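Local coordinates for protein ESSB (Geobacillus thermodenitrificans, PDB 4ANO) that serves as an integral membrane component of a type VII secretion system, represented here by its cytoplasmic part, which is probably related in fold to protein kinases, at residues A[13-18]-A[134-139]; A[32-37]-A[61-66]; A[37-42]-A[56-61]; A[89-94]-A[153-158]. One frame throughout, in Å; residues are numbered along the deposited sequence. Where two conformers were deposited one is given.

Overall arrangement
Contacts 1, 2 and 3 cluster at one end of the chain, around the four-stranded antiparallel sheet, whereas contact 4 lies across the chain's centre, about 24 Å from contact 1 and 35 Å from contact 3 between centres. Contact 4 is buried and joins two helices through alanines, a leucine and a threonine methyl. The other three are partly buried and involve loops. Contacts 2 and 3 share Q37 and D61 and lay one loop over the neighbouring strands 62-68 and 53-58, where L42 touches M36 and V63. Contact 1 adds two prolines against a helix end, with salt bridges D16–K33 and D137–K35 tying it to contact 2.

Contact 1 of 4, residues A[13-18]-A[134-139]; sequences TQLDAV and LPPDEW
The two proline rings of segment 134-139 meet the end of helix 10-15 in different ways. P135 presents its CB–CG edge to the backbone of L15: its CG lies 3.7 Å from L15 O, and its CB is 4.0 Å from L15 CA. Elsewhere on the ring, L34 packs against P135 CD, and F29 of the sheet also touches this proline. P136 offers its CD to L15 CD1 at 4.0 Å, the two side chains lying alongside one another and pointing the same way. The peptide bond before P136 is cis, consistent with both rings reaching the same leucine. The second torsion of L15 (33°) is displaced from the usual staggered values and carries L15 CD1 to within 3.8 Å of P135 O. The same carbonyl oxygen also accepts a hydrogen bond from H127 NE2. Two salt bridges, from D16 OD2 to K33 NZ and from D137 OD1 to K35 NZ, tie the segments to a common loop without joining them directly. At D16, with its positive phi of 48°, the chain leaves the helix for strand 18-22. A17 N bonds back to E12 O, and D16 N bonds weakly to T13 O. Helix 10-15 thus ends in a Schellman motif with D16 as its C-prime residue, and a cis-proline loop packs against its last turn.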
loop_
_atom_site.group_PDB
_atom_site.type_symbol
_atom_site.label_atom_id
_atom_site.label_comp_id
_atom_site.label_asym_id
_atom_site.label_seq_id
_atom_site.Cartn_x
_atom_site.Cartn_y
_atom_site.Cartn_z
ATOM N N THR A 13 -12.176 7.008 -2.872
ATOM C CA THR A 13 -12.326 8.315 -2.308
ATOM C C THR A 13 -11.094 9.211 -2.527
ATOM O O THR A 13 -11.236 10.405 -2.900
ATOM C CB THR A 13 -12.677 8.174 -0.786
ATOM O OG1 THR A 13 -13.909 7.451 -0.681
ATOM C CG2 THR A 13 -12.890 9.532 -0.167
ATOM N N GLN A 14 -9.888 8.674 -2.268
ATOM C CA GLN A 14 -8.679 9.503 -2.449
ATOM C C GLN A 14 -8.433 9.829 -3.948
ATOM O O GLN A 14 -7.855 10.918 -4.278
ATOM C CB GLN A 14 -7.412 8.780 -2.006
ATOM C CG GLN A 14 -7.299 8.616 -0.457
ATOM C CD GLN A 14 -7.307 9.929 0.248
ATOM O OE1 GLN A 14 -6.532 10.872 -0.080
ATOM N NE2 GLN A 14 -8.294 10.113 1.124
ATOM N N LEU A 15 -8.800 8.912 -4.823
ATOM C CA LEU A 15 -8.571 9.154 -6.287
ATOM C C LEU A 15 -9.714 9.961 -6.891
ATOM O O LEU A 15 -9.518 10.465 -8.021
ATOM C CB LEU A 15 -8.479 7.791 -7.000
ATOM C CG LEU A 15 -7.149 7.076 -7.145
ATOM C CD1 LEU A 15 -6.198 7.245 -6.097
ATOM C CD2 LEU A 15 -7.423 5.591 -7.405
ATOM N N ASP A 16 -10.849 10.066 -6.190
ATOM C CA ASP A 16 -12.147 10.467 -6.771
ATOM C C ASP A 16 -12.410 9.663 -8.053
ATOM O O ASP A 16 -12.643 10.228 -9.130
ATOM C CB ASP A 16 -12.191 11.974 -7.033
ATOM C CG ASP A 16 -13.661 12.455 -7.296
ATOM O OD1 ASP A 16 -14.620 11.704 -7.027
ATOM O OD2 ASP A 16 -13.838 13.553 -7.805
ATOM N N ALA A 17 -12.281 8.336 -7.974
ATOM C CA ALA A 17 -12.386 7.488 -9.175
ATOM C C ALA A 17 -13.226 6.304 -8.819
ATOM O O ALA A 17 -13.481 6.059 -7.648
ATOM C CB ALA A 17 -10.991 6.983 -9.698
ATOM N N VAL A 18 -13.564 5.501 -9.823
ATOM C CA VAL A 18 -14.420 4.369 -9.630
ATOM C C VAL A 18 -13.612 3.106 -9.979
ATOM O O VAL A 18 -12.998 3.033 -11.067
ATOM C CB VAL A 18 -15.641 4.514 -10.590
ATOM C CG1 VAL A 18 -16.454 3.252 -10.720
ATOM C CG2 VAL A 18 -16.523 5.677 -10.151
ATOM N N LEU A 134 -2.375 12.741 -12.349
ATOM C CA LEU A 134 -3.348 11.698 -12.066
ATOM C C LEU A 134 -3.229 11.394 -10.585
ATOM O O LEU A 134 -2.187 11.112 -10.097
ATOM C CB LEU A 134 -2.997 10.417 -12.894
ATOM C CG LEU A 134 -4.015 9.301 -12.728
ATOM C CD1 LEU A 134 -5.227 9.739 -13.662
ATOM C CD2 LEU A 134 -3.465 7.984 -13.253
ATOM N N PRO A 135 -4.315 11.468 -9.865
ATOM C CA PRO A 135 -4.197 11.282 -8.393
ATOM C C PRO A 135 -3.653 9.877 -8.034
ATOM O O PRO A 135 -3.998 8.903 -8.661
ATOM C CB PRO A 135 -5.650 11.409 -7.913
ATOM C CG PRO A 135 -6.363 12.177 -9.015
ATOM C CD PRO A 135 -5.707 11.681 -10.290
ATOM N N PRO A 136 -2.874 9.792 -6.966
ATOM C CA PRO A 136 -2.442 10.954 -6.130
ATOM C C PRO A 136 -1.427 11.762 -6.934
ATOM O O PRO A 136 -0.422 11.224 -7.446
ATOM C CB PRO A 136 -1.812 10.281 -4.897
ATOM C CG PRO A 136 -1.317 8.961 -5.461
ATOM C CD PRO A 136 -2.447 8.526 -6.398
ATOM N N ASP A 137 -1.699 13.045 -7.064
ATOM C CA ASP A 137 -0.920 13.872 -8.028
ATOM C C ASP A 137 0.007 14.930 -7.391
ATOM O O ASP A 137 0.569 15.760 -8.090
ATOM C CB ASP A 137 -1.913 14.547 -9.035
ATOM C CG ASP A 137 -2.892 15.524 -8.369
ATOM O OD1 ASP A 137 -2.706 15.947 -7.203
ATOM O OD2 ASP A 137 -3.932 15.858 -8.979
ATOM N N GLU A 138 0.132 14.852 -6.076
ATOM C CA GLU A 138 1.055 15.674 -5.308
ATOM C C GLU A 138 1.686 14.838 -4.181
ATOM O O GLU A 138 1.109 13.901 -3.622
ATOM C CB GLU A 138 0.324 16.898 -4.730
ATOM C CG GLU A 138 -0.317 16.634 -3.443
ATOM C CD GLU A 138 -1.819 16.430 -3.486
ATOM O OE1 GLU A 138 -2.496 17.490 -3.298
ATOM O OE2 GLU A 138 -2.273 15.225 -3.570
ATOM N N TRP A 139 2.899 15.210 -3.803
ATOM C CA TRP A 139 3.442 14.611 -2.591
ATOM C C TRP A 139 2.738 15.109 -1.350
ATOM O O TRP A 139 2.399 16.303 -1.248
ATOM C CB TRP A 139 4.905 15.063 -2.466
ATOM C CG TRP A 139 5.786 14.438 -3.488
ATOM C CD1 TRP A 139 5.810 13.109 -3.872
ATOM C CD2 TRP A 139 6.799 15.106 -4.242
ATOM N NE1 TRP A 139 6.785 12.926 -4.835
ATOM C CE2 TRP A 139 7.400 14.136 -5.086
ATOM C CE3 TRP A 139 7.286 16.429 -4.264
ATOM C CZ2 TRP A 139 8.460 14.466 -5.979
ATOM C CZ3 TRP A 139 8.335 16.764 -5.161
ATOM C CH2 TRP A 139 8.899 15.782 -6.011
#

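Contact 2 of 4, residues A[32-37]-A[61-66]; sequences AKLKMQ and DEVKVV
V63 CG2 is the methyl on which the contact turns: it meets both L34 and selenomethionine M36. L34 comes in slantwise with CD1, which lies 3.4 Å from V63 CG2, tighter than usual for two carbons, and 4.0 Å from V63 CB. M36 approaches the same methyl tip to tip, its CE 4.0 Å from V63 CG2 and its SE only slightly farther. The rotation of V63 (chi1 166°) sets CG2 beside its own backbone N and anti to the carbonyl carbon, facing the loop. M36 runs out extended, with CG anti to its backbone N, then bends at its last torsion (77°), which turns the terminal CE onto the valine.

A water spans the gap at the other end of the contact, accepting from A32 N at 3.0 Å and donating to D61 O at 2.7 Å. It links the two backbones where no direct bond does.

Beyond this first shell, L42 packs on both V63 and M36, its CD1 meeting the other valine methyl, CG1, and the selenium. M36 is further flanked by R31 and by E41 of its own loop. Backbone bonds to F29 fix V63 within the sheet, and those from K64 to D57 join strand 62-68 to its other neighbour. The direct side-chain contacts between the two segments are apolar and centre on V63: loop and strand meet there by van der Waals packing, and the one polar link between them runs through the water between A32 and D61.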
loop_
_atom_site.group_PDB
_atom_site.type_symbol
_atom_site.label_atom_id
_atom_site.label_comp_id
_atom_site.label_asym_id
_atom_site.label_seq_id
_atom_site.Cartn_x
_atom_site.Cartn_y
_atom_site.Cartn_z
ATOM N N ALA A 32 -12.132 15.674 -16.815
ATOM C CA ALA A 32 -12.412 17.021 -16.455
ATOM C C ALA A 32 -11.876 17.365 -15.066
ATOM O O ALA A 32 -11.599 18.537 -14.749
ATOM C CB ALA A 32 -13.954 17.317 -16.588
ATOM N N LYS A 33 -11.730 16.337 -14.227
ATOM C CA LYS A 33 -11.306 16.527 -12.864
ATOM C C LYS A 33 -9.775 16.427 -12.646
ATOM O O LYS A 33 -9.316 16.665 -11.522
ATOM C CB LYS A 33 -12.020 15.442 -11.983
ATOM C CG LYS A 33 -13.480 15.721 -11.669
ATOM C CD LYS A 33 -14.079 14.488 -10.919
ATOM C CE LYS A 33 -15.481 14.784 -10.349
ATOM N NZ LYS A 33 -15.952 13.511 -9.651
ATOM N N LEU A 34 -9.026 16.041 -13.680
ATOM C CA LEU A 34 -7.565 15.899 -13.637
ATOM C C LEU A 34 -6.716 17.160 -13.898
ATOM O O LEU A 34 -7.092 18.018 -14.698
ATOM C CB LEU A 34 -7.141 14.770 -14.591
ATOM C CG LEU A 34 -7.863 13.422 -14.532
ATOM C CD1 LEU A 34 -7.482 12.397 -15.609
ATOM C CD2 LEU A 34 -7.647 12.779 -13.094
ATOM N N LYS A 35 -5.526 17.223 -13.308
ATOM C CA LYS A 35 -4.515 18.250 -13.596
ATOM C C LYS A 35 -3.736 17.917 -14.877
ATOM O O LYS A 35 -2.979 18.766 -15.356
ATOM C CB LYS A 35 -3.543 18.362 -12.436
ATOM C CG LYS A 35 -4.181 18.769 -11.187
ATOM C CD LYS A 35 -3.143 18.935 -10.040
ATOM C CE LYS A 35 -3.782 19.618 -8.816
ATOM N NZ LYS A 35 -3.135 19.093 -7.586
HETATM N N MSE A 36 -3.948 16.689 -15.375
HETATM C CA MSE A 36 -3.299 16.187 -16.588
HETATM C C MSE A 36 -3.494 17.207 -17.744
HETATM O O MSE A 36 -4.561 17.812 -17.887
HETATM C CB MSE A 36 -3.912 14.846 -17.035
HETATM C CG MSE A 36 -3.310 14.311 -18.297
HETATM SE SE MSE A 36 -4.207 12.730 -18.921
HETATM C CE MSE A 36 -5.785 13.540 -19.703
ATOM N N GLN A 37 -2.436 17.449 -18.473
ATOM C CA GLN A 37 -2.624 18.309 -19.686
ATOM C C GLN A 37 -2.458 17.390 -20.893
ATOM O O GLN A 37 -3.430 17.128 -21.670
ATOM C CB GLN A 37 -1.641 19.485 -19.589
ATOM C CG GLN A 37 -2.027 20.392 -18.447
ATOM C CD GLN A 37 -1.190 21.660 -18.316
ATOM O OE1 GLN A 37 -0.134 21.823 -18.974
ATOM N NE2 GLN A 37 -1.667 22.551 -17.536
ATOM N N ASP A 61 -13.477 11.893 -22.540
ATOM C CA ASP A 61 -14.015 12.297 -21.255
ATOM C C ASP A 61 -13.378 11.571 -20.040
ATOM O O ASP A 61 -13.652 11.920 -18.922
ATOM C CB ASP A 61 -15.508 12.044 -21.240
ATOM C CG ASP A 61 -16.253 12.998 -22.177
ATOM O OD1 ASP A 61 -15.745 14.115 -22.430
ATOM O OD2 ASP A 61 -17.319 12.596 -22.633
ATOM N N GLU A 62 -12.643 10.514 -20.280
ATOM C CA GLU A 62 -12.217 9.685 -19.112
ATOM C C GLU A 62 -10.819 9.162 -19.284
ATOM O O GLU A 62 -10.300 9.064 -20.375
ATOM C CB GLU A 62 -13.095 8.417 -18.948
ATOM C CG GLU A 62 -14.506 8.758 -18.589
ATOM C CD GLU A 62 -15.386 7.566 -18.526
ATOM O OE1 GLU A 62 -15.257 6.634 -19.322
ATOM O OE2 GLU A 62 -16.229 7.598 -17.613
ATOM N N VAL A 63 -10.175 8.843 -18.158
ATOM C CA VAL A 63 -8.925 8.113 -18.210
ATOM C C VAL A 63 -9.202 6.751 -17.513
ATOM O O VAL A 63 -9.691 6.715 -16.376
ATOM C CB VAL A 63 -7.760 8.888 -17.441
ATOM C CG1 VAL A 63 -6.562 7.972 -17.196
ATOM C CG2 VAL A 63 -7.388 10.183 -18.243
ATOM N N LYS A 64 -8.907 5.669 -18.213
ATOM C CA LYS A 64 -9.113 4.278 -17.721
ATOM C C LYS A 64 -7.740 3.592 -17.596
ATOM O O LYS A 64 -6.845 3.759 -18.493
ATOM C CB LYS A 64 -10.094 3.515 -18.633
ATOM C CG LYS A 64 -10.243 2.066 -18.332
ATOM C CD LYS A 64 -11.013 1.483 -19.557
ATOM C CE LYS A 64 -11.853 0.308 -19.230
ATOM N NZ LYS A 64 -12.123 -0.420 -20.580
ATOM N N VAL A 65 -7.465 2.997 -16.423
ATOM C CA VAL A 65 -6.207 2.202 -16.214
ATOM C C VAL A 65 -6.690 0.759 -15.894
ATOM O O VAL A 65 -7.518 0.559 -15.011
ATOM C CB VAL A 65 -5.353 2.763 -15.051
ATOM C CG1 VAL A 65 -4.017 2.023 -14.846
ATOM C CG2 VAL A 65 -5.093 4.287 -15.261
ATOM N N VAL A 66 -6.204 -0.168 -16.672
ATOM C CA VAL A 66 -6.461 -1.564 -16.498
ATOM C C VAL A 66 -5.148 -2.173 -15.987
ATOM O O VAL A 66 -4.150 -2.058 -16.671
ATOM C CB VAL A 66 -6.760 -2.193 -17.856
ATOM C CG1 VAL A 66 -6.956 -3.705 -17.695
ATOM C CG2 VAL A 66 -7.968 -1.519 -18.474
HETATM O O HOH W 1 -14.515 14.367 -18.172
#

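Contact 3 of 4, residues A[37-42]-A[56-61]; sequences QDPLEL and IDVSED
L42 and V58 form the inner, buried side of the contact, and P39 closes it at the partly exposed rim. L42 CD1 lies 4.1 Å from V58 CG2 and equally far from I56 CG2, touching both branched residues. P39 crosses V58 at about a right angle. Its CB and CG both sit 3.8 Å from V58 CG1, and P39 CB is also 4.0 Å from V58 CG2: CB rests against the fork of the valine, with CG near CG1 only. V58 has CG1 anti to its backbone N (chi1 -179°), which turns CG1 to the proline, and CG2 to both the proline and the leucine. An alanine at this position is likely to take both methyls from P39 CB and CG and to leave L42 CD1 with I56 CG2 only across this contact. Strand 53-58 is an outermost strand of the four-stranded antiparallel sheet, and the segment laid on it is a 3-10 segment that begins at P39, introduced by an Asx turn in which L40 N bonds to D38 OD1 at 3.0 Å. The solvent side belongs to this polar loop. D38 N reaches E41 OE2 at 2.8 Å from above the carboxylate plane, 70° out of it, while Q37 N meets E41 OE1 on the syn side at 3.0 Å. S133 also bonds E41 OE1, leaving that carboxylate held from several directions.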
loop_
_atom_site.group_PDB
_atom_site.type_symbol
_atom_site.label_atom_id
_atom_site.label_comp_id
_atom_site.label_asym_id
_atom_site.label_seq_id
_atom_site.Cartn_x
_atom_site.Cartn_y
_atom_site.Cartn_z
ATOM N N GLN A 37 -2.436 17.449 -18.473
ATOM C CA GLN A 37 -2.624 18.309 -19.686
ATOM C C GLN A 37 -2.458 17.390 -20.893
ATOM O O GLN A 37 -3.430 17.128 -21.670
ATOM C CB GLN A 37 -1.641 19.485 -19.589
ATOM C CG GLN A 37 -2.027 20.392 -18.447
ATOM C CD GLN A 37 -1.190 21.660 -18.316
ATOM O OE1 GLN A 37 -0.134 21.823 -18.974
ATOM N NE2 GLN A 37 -1.667 22.551 -17.536
ATOM N N ASP A 38 -1.258 16.950 -21.135
ATOM C CA ASP A 38 -1.037 16.140 -22.282
ATOM C C ASP A 38 -1.176 14.651 -21.856
ATOM O O ASP A 38 -0.500 14.216 -20.897
ATOM C CB ASP A 38 0.340 16.488 -22.827
ATOM C CG ASP A 38 0.639 15.795 -24.099
ATOM O OD1 ASP A 38 0.056 14.738 -24.388
ATOM O OD2 ASP A 38 1.434 16.350 -24.894
ATOM N N PRO A 39 -2.077 13.868 -22.478
ATOM C CA PRO A 39 -2.195 12.446 -22.166
ATOM C C PRO A 39 -0.845 11.674 -22.135
ATOM O O PRO A 39 -0.701 10.665 -21.456
ATOM C CB PRO A 39 -3.064 11.901 -23.306
ATOM C CG PRO A 39 -3.860 13.107 -23.681
ATOM C CD PRO A 39 -2.927 14.244 -23.637
ATOM N N LEU A 40 0.127 12.132 -22.943
ATOM C CA LEU A 40 1.477 11.576 -22.910
ATOM C C LEU A 40 2.159 11.510 -21.515
ATOM O O LEU A 40 3.026 10.668 -21.283
ATOM C CB LEU A 40 2.344 12.401 -23.873
ATOM C CG LEU A 40 3.797 11.954 -24.018
ATOM C CD1 LEU A 40 3.897 10.472 -24.470
ATOM C CD2 LEU A 40 4.326 12.754 -25.233
ATOM N N GLU A 41 1.739 12.406 -20.601
ATOM C CA GLU A 41 2.200 12.395 -19.183
ATOM C C GLU A 41 1.957 11.077 -18.509
ATOM O O GLU A 41 2.679 10.770 -17.561
ATOM C CB GLU A 41 1.471 13.461 -18.354
ATOM C CG GLU A 41 1.694 14.904 -18.863
ATOM C CD GLU A 41 0.639 15.935 -18.445
ATOM O OE1 GLU A 41 -0.204 15.712 -17.555
ATOM O OE2 GLU A 41 0.672 17.025 -19.056
ATOM N N LEU A 42 0.940 10.317 -18.977
ATOM C CA LEU A 42 0.564 9.030 -18.335
ATOM C C LEU A 42 1.402 7.848 -18.827
ATOM O O LEU A 42 1.310 6.738 -18.291
ATOM C CB LEU A 42 -0.955 8.742 -18.516
ATOM C CG LEU A 42 -1.879 9.811 -17.963
ATOM C CD1 LEU A 42 -3.273 9.158 -17.895
ATOM C CD2 LEU A 42 -1.399 10.274 -16.510
ATOM N N ILE A 56 -3.538 1.780 -20.570
ATOM C CA ILE A 56 -4.076 3.156 -20.228
ATOM C C ILE A 56 -4.931 3.556 -21.483
ATOM O O ILE A 56 -4.474 3.491 -22.605
ATOM C CB ILE A 56 -2.943 4.173 -20.109
ATOM C CG1 ILE A 56 -2.116 3.938 -18.854
ATOM C CG2 ILE A 56 -3.502 5.602 -19.943
ATOM C CD1 ILE A 56 -0.969 3.224 -19.105
ATOM N N ASP A 57 -6.139 4.040 -21.250
ATOM C CA ASP A 57 -6.955 4.563 -22.350
ATOM C C ASP A 57 -7.383 5.957 -21.965
ATOM O O ASP A 57 -8.160 6.121 -21.014
ATOM C CB ASP A 57 -8.255 3.800 -22.598
ATOM C CG ASP A 57 -8.947 4.289 -23.895
ATOM O OD1 ASP A 57 -8.279 4.403 -24.973
ATOM O OD2 ASP A 57 -10.166 4.504 -23.879
ATOM N N VAL A 58 -6.890 6.965 -22.683
ATOM C CA VAL A 58 -7.303 8.352 -22.503
ATOM C C VAL A 58 -8.343 8.622 -23.622
ATOM O O VAL A 58 -7.987 8.767 -24.806
ATOM C CB VAL A 58 -6.108 9.323 -22.600
ATOM C CG1 VAL A 58 -6.535 10.730 -22.380
ATOM C CG2 VAL A 58 -5.042 8.919 -21.534
ATOM N N SER A 59 -9.598 8.681 -23.232
ATOM C CA SER A 59 -10.705 8.991 -24.165
ATOM C C SER A 59 -11.063 10.463 -23.976
ATOM O O SER A 59 -10.535 11.137 -23.088
ATOM C CB SER A 59 -11.868 8.062 -23.822
ATOM O OG SER A 59 -12.491 8.402 -22.580
ATOM N N GLU A 60 -11.993 11.002 -24.790
ATOM C CA GLU A 60 -12.307 12.378 -24.654
ATOM C C GLU A 60 -12.768 12.769 -23.257
ATOM O O GLU A 60 -12.437 13.830 -22.791
ATOM C CB GLU A 60 -13.473 12.780 -25.585
ATOM C CG GLU A 60 -13.276 12.314 -26.946
ATOM C CD GLU A 60 -14.135 13.131 -27.906
ATOM O OE1 GLU A 60 -15.169 13.685 -27.445
ATOM O OE2 GLU A 60 -13.695 13.182 -29.079
ATOM N N ASP A 61 -13.477 11.893 -22.540
ATOM C CA ASP A 61 -14.015 12.297 -21.255
ATOM C C ASP A 61 -13.378 11.571 -20.040
ATOM O O ASP A 61 -13.652 11.920 -18.922
ATOM C CB ASP A 61 -15.508 12.044 -21.240
ATOM C CG ASP A 61 -16.253 12.998 -22.177
ATOM O OD1 ASP A 61 -15.745 14.115 -22.430
ATOM O OD2 ASP A 61 -17.319 12.596 -22.633
#

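Contact 4 of 4, residues A[89-94]-A[153-158]; sequences RAAIHL and LALTEG
L155 and T156 face the alanine side of helix 84-98, each with a methyl. L155 extends toward A90 and A91 with CG anti to its own backbone N (chi1 -180°), and the chain delivers CD2 between the two alanines: L155 CD2 lies 4.1 Å from A90 CB and 4.2 Å from A91 CB. The same L155 CD2 is 4.1 Å from A91 N, so it also rests on the helix backbone. T156 turns CG2 to A91 CB at 3.9 Å, the shortest approach of the contact. The threonine OG1 sits between its backbone N and carbonyl carbon (chi1 57°), a position from which it bonds V152 O one turn back. Its methyl therefore does the packing while its hydroxyl bonds back to a carbonyl of the helix. W197 of helix 187-207 touches T156 as well.

Behind the contact, helix 141-155 runs out. G158 N bonds L153 O at 2.8 Å, and G158 takes positive phi (53°), a conformation easy for glycine. The carbonyls of L155 and T156 accept from R87 NE and NH2, at a place where the positive charge would probably suit the carbonyl oxygens of the helix C-terminus. The contact is a close helix–helix packing through alanines, buried in the largely helical part of a domain of the YukC family, probably related in fold to protein kinases.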
loop_
_atom_site.group_PDB
_atom_site.type_symbol
_atom_site.label_atom_id
_atom_site.label_comp_id
_atom_site.label_asym_id
_atom_site.label_seq_id
_atom_site.Cartn_x
_atom_site.Cartn_y
_atom_site.Cartn_z
ATOM N N ARG A 89 7.938 -9.095 8.263
ATOM C CA ARG A 89 9.024 -8.972 7.269
ATOM C C ARG A 89 8.457 -8.287 6.053
ATOM O O ARG A 89 9.151 -7.457 5.437
ATOM C CB ARG A 89 9.635 -10.343 6.911
ATOM C CG ARG A 89 10.799 -10.736 7.899
ATOM C CD ARG A 89 11.289 -12.195 7.673
ATOM N NE ARG A 89 12.244 -12.663 8.711
ATOM C CZ ARG A 89 12.490 -13.957 9.003
ATOM N NH1 ARG A 89 11.857 -14.940 8.356
ATOM N NH2 ARG A 89 13.370 -14.287 9.960
ATOM N N ALA A 90 7.238 -8.688 5.652
ATOM C CA ALA A 90 6.513 -8.073 4.562
ATOM C C ALA A 90 6.319 -6.571 4.734
ATOM O O ALA A 90 6.443 -5.784 3.751
ATOM C CB ALA A 90 5.155 -8.773 4.316
ATOM N N ALA A 91 6.038 -6.182 5.969
ATOM C CA ALA A 91 5.778 -4.793 6.330
ATOM C C ALA A 91 7.079 -3.998 6.242
ATOM O O ALA A 91 7.097 -2.878 5.749
ATOM C CB ALA A 91 5.188 -4.697 7.717
ATOM N N ILE A 92 8.184 -4.616 6.665
ATOM C CA ILE A 92 9.501 -3.989 6.452
ATOM C C ILE A 92 9.862 -3.705 4.990
ATOM O O ILE A 92 10.300 -2.584 4.660
ATOM C CB ILE A 92 10.614 -4.801 7.221
ATOM C CG1 ILE A 92 10.350 -4.741 8.742
ATOM C CG2 ILE A 92 11.997 -4.311 6.859
ATOM C CD1 ILE A 92 11.305 -5.634 9.600
ATOM N N HIS A 93 9.651 -4.664 4.113
ATOM C CA HIS A 93 9.839 -4.434 2.698
ATOM C C HIS A 93 8.931 -3.323 2.177
ATOM O O HIS A 93 9.362 -2.521 1.372
ATOM C CB HIS A 93 9.522 -5.675 1.871
ATOM C CG HIS A 93 10.386 -6.868 2.167
ATOM N ND1 HIS A 93 9.862 -8.135 2.274
ATOM C CD2 HIS A 93 11.723 -6.999 2.357
ATOM C CE1 HIS A 93 10.830 -9.002 2.534
ATOM N NE2 HIS A 93 11.969 -8.336 2.608
ATOM N N LEU A 94 7.681 -3.278 2.612
ATOM C CA LEU A 94 6.778 -2.166 2.248
ATOM C C LEU A 94 7.334 -0.815 2.652
ATOM O O LEU A 94 7.395 0.138 1.849
ATOM C CB LEU A 94 5.375 -2.370 2.893
ATOM C CG LEU A 94 4.407 -1.203 2.601
ATOM C CD1 LEU A 94 4.067 -1.045 1.140
ATOM C CD2 LEU A 94 3.068 -1.483 3.364
ATOM N N LEU A 153 -0.057 -1.833 10.413
ATOM C CA LEU A 153 -0.863 -2.371 11.551
ATOM C C LEU A 153 -1.923 -3.336 11.082
ATOM O O LEU A 153 -2.178 -4.396 11.679
ATOM C CB LEU A 153 -1.500 -1.267 12.382
ATOM C CG LEU A 153 -0.414 -0.515 13.164
ATOM C CD1 LEU A 153 -0.900 0.792 13.773
ATOM C CD2 LEU A 153 0.236 -1.373 14.149
ATOM N N ALA A 154 -2.602 -3.013 9.997
ATOM C CA ALA A 154 -3.565 -3.949 9.436
ATOM C C ALA A 154 -2.908 -5.293 9.037
ATOM O O ALA A 154 -3.531 -6.345 9.160
ATOM C CB ALA A 154 -4.272 -3.361 8.263
ATOM N N LEU A 155 -1.681 -5.261 8.559
ATOM C CA LEU A 155 -1.036 -6.483 8.109
ATOM C C LEU A 155 -0.476 -7.329 9.298
ATOM O O LEU A 155 -0.525 -8.572 9.237
ATOM C CB LEU A 155 0.093 -6.098 7.182
ATOM C CG LEU A 155 0.932 -7.201 6.561
ATOM C CD1 LEU A 155 -0.024 -8.053 5.729
ATOM C CD2 LEU A 155 2.012 -6.619 5.689
ATOM N N THR A 156 0.033 -6.648 10.322
ATOM C CA THR A 156 0.841 -7.268 11.390
ATOM C C THR A 156 -0.020 -7.562 12.601
ATOM O O THR A 156 -0.374 -8.681 12.812
ATOM C CB THR A 156 2.069 -6.409 11.785
ATOM O OG1 THR A 156 1.649 -5.084 12.192
ATOM C CG2 THR A 156 3.014 -6.253 10.577
ATOM N N GLU A 157 -0.288 -6.545 13.403
ATOM C CA GLU A 157 -1.207 -6.619 14.558
ATOM C C GLU A 157 -2.550 -7.190 14.127
ATOM O O GLU A 157 -3.062 -8.160 14.727
ATOM C CB GLU A 157 -1.428 -5.223 15.116
ATOM C CG GLU A 157 -2.242 -5.198 16.411
ATOM C CD GLU A 157 -1.416 -4.783 17.629
ATOM O OE1 GLU A 157 -0.309 -5.346 17.868
ATOM O OE2 GLU A 157 -1.906 -3.886 18.357
ATOM N N GLY A 158 -3.107 -6.575 13.097
ATOM C CA GLY A 158 -4.335 -6.941 12.475
ATOM C C GLY A 158 -5.557 -7.079 13.405
ATOM O O GLY A 158 -6.371 -7.987 13.205
#